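Local coordinates for peptidase, M20/M25/M40 family (Staphylococcus aureus, PDB 4EWT), which is an amidohydrolase of the M20 metallopeptidase family, probably hydrolysing the amide bond of N-acylated amino acids or related substrates at a manganese-binding active site, at the interface of chains A and B. Sequence-based numbering; all coordinates share one arbitrary frame. Chains: chain A/B, Peptidase, M20/M25/M40 family.

The interface of chains A and B. Residues chain A 183, 229, 231-234, 328-330; chain B 229-231.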
# COMPACT_ATOMS: atom_id res chain seq x y z
N THR A 183 -1.70 -9.57 27.90
CA THR A 183 -2.57 -9.23 26.80
C THR A 183 -3.63 -10.30 26.60
O THR A 183 -3.40 -11.46 26.91
CB THR A 183 -1.79 -9.09 25.45
OG1 THR A 183 -1.16 -10.34 25.13
CG2 THR A 183 -0.74 -8.02 25.54
N PRO A 229 -1.31 5.65 20.95
CA PRO A 229 0.09 5.29 21.20
C PRO A 229 0.31 4.67 22.59
O PRO A 229 1.27 3.92 22.78
CB PRO A 229 0.84 6.62 21.08
CG PRO A 229 -0.20 7.67 20.88
CD PRO A 229 -1.45 7.02 20.42
N GLU A 231 -1.89 2.65 24.05
CA GLU A 231 -2.44 1.31 24.06
C GLU A 231 -1.40 0.31 23.57
O GLU A 231 -0.41 0.68 22.93
CB GLU A 231 -3.70 1.22 23.18
CG GLU A 231 -4.91 1.96 23.70
CD GLU A 231 -6.05 1.91 22.69
OE1 GLU A 231 -6.72 0.87 22.62
OE2 GLU A 231 -6.27 2.92 21.96
N THR A 232 -1.65 -0.96 23.87
CA THR A 232 -0.77 -2.06 23.50
C THR A 232 -1.58 -3.05 22.68
O THR A 232 -2.47 -3.74 23.21
CB THR A 232 -0.18 -2.65 24.76
OG1 THR A 232 0.56 -1.62 25.42
CG2 THR A 232 0.73 -3.85 24.49
N GLY A 233 -1.31 -3.08 21.38
CA GLY A 233 -2.04 -3.92 20.44
C GLY A 233 -1.10 -4.52 19.40
O GLY A 233 -0.06 -3.93 19.08
N VAL A 234 -1.47 -5.70 18.89
CA VAL A 234 -0.68 -6.38 17.86
C VAL A 234 -1.65 -7.01 16.88
O VAL A 234 -2.62 -7.65 17.31
CB VAL A 234 0.20 -7.55 18.40
CG1 VAL A 234 1.27 -7.98 17.35
CG2 VAL A 234 0.86 -7.20 19.68
N PRO A 328 3.95 -4.58 32.10
CA PRO A 328 3.05 -5.62 31.60
C PRO A 328 3.79 -6.58 30.68
O PRO A 328 4.82 -6.19 30.11
CB PRO A 328 1.98 -4.84 30.82
CG PRO A 328 2.20 -3.39 31.14
CD PRO A 328 3.63 -3.25 31.52
N GLN A 329 3.28 -7.79 30.51
CA GLN A 329 4.01 -8.84 29.78
C GLN A 329 3.31 -9.26 28.49
O GLN A 329 2.07 -9.28 28.43
CB GLN A 329 4.26 -10.05 30.69
CG GLN A 329 5.18 -9.75 31.89
CD GLN A 329 6.59 -9.36 31.49
OE1 GLN A 329 7.22 -10.02 30.66
NE2 GLN A 329 7.10 -8.27 32.07
N PRO A 330 4.10 -9.60 27.45
CA PRO A 330 3.54 -9.88 26.12
C PRO A 330 2.61 -11.10 25.97
O PRO A 330 1.62 -10.99 25.24
CB PRO A 330 4.78 -10.00 25.22
CG PRO A 330 5.88 -9.29 25.98
CD PRO A 330 5.58 -9.62 27.42
N PRO B 229 4.83 -3.82 20.75
CA PRO B 229 3.50 -3.43 21.25
C PRO B 229 3.59 -2.64 22.57
O PRO B 229 2.75 -1.77 22.82
CB PRO B 229 2.79 -4.76 21.49
CG PRO B 229 3.57 -5.78 20.80
CD PRO B 229 4.94 -5.26 20.47
N PHE B 230 4.60 -2.94 23.39
CA PHE B 230 4.80 -2.29 24.69
C PHE B 230 5.54 -0.96 24.65
O PHE B 230 5.66 -0.30 25.67
CB PHE B 230 5.42 -3.26 25.70
CG PHE B 230 4.54 -4.43 25.98
CD1 PHE B 230 3.70 -4.42 27.07
CD2 PHE B 230 4.49 -5.50 25.10
CE1 PHE B 230 2.84 -5.49 27.31
CE2 PHE B 230 3.64 -6.55 25.32
CZ PHE B 230 2.81 -6.54 26.44
N GLU B 231 6.02 -0.57 23.48
CA GLU B 231 6.61 0.74 23.30
C GLU B 231 5.51 1.74 22.95
O GLU B 231 4.43 1.37 22.54
CB GLU B 231 7.67 0.71 22.18
CG GLU B 231 8.93 -0.07 22.52
CD GLU B 231 9.94 -0.07 21.36
OE1 GLU B 231 9.97 -1.05 20.58
OE2 GLU B 231 10.70 0.92 21.22
O HOH W 1 1.93 0.97 21.46
O HOH W 2 2.45 0.11 24.89
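With CG anti to its carbonyl carbon (chi1 -63°) and the ring plane roughly perpendicular to the CA-CB-CG plane (chi2 -95°), B:Phe230 reaches into chain A between A:Thr232 and the loop A:Pro328 to A:Pro330. A:Thr232 has CG2 anti to its backbone N (chi1 -61° to OG1), which sets this methyl over the centre of the phenyl face, 3.8 Å from the ring centroid, in a CH-pi contact. The far end of the ring meets the proline loop: CE2 of B:Phe230 lies 3.4 Å from CA of A:Pro330 and also touches CB and CG of that pyrrolidine, the two side chains crossing obliquely. CE1 of B:Phe230 packs 3.7 Å from CB of A:Pro328, and CZ of the same ring borders CG2 of A:Thr183. Within chain A, OG1 of A:Thr183 donates to O of A:Pro330 (2.9 Å) from above the carbonyl plane, tying the proline loop to A:Thr183. Beside the phenyl, CG of B:Pro229 presses tightly on CG2 of A:Val234 at 3.3 Å. Water finishes the polar side. Water 2 links OG1 of A:Thr232 (2.6 Å) to O of B:Pro229, whereas the direct bond between that hydroxyl and carbonyl is weak. Water 1 joins the backbone O atoms of A:Pro229, A:Glu231, B:Pro229 and B:Glu231, near the two-fold axis. The twin patch repeats the aromatic insertion with the chains exchanged, so this apolar, water-bridged contact probably helps pair two subunits, consistent with a dimer within the deposited four-copy assembly.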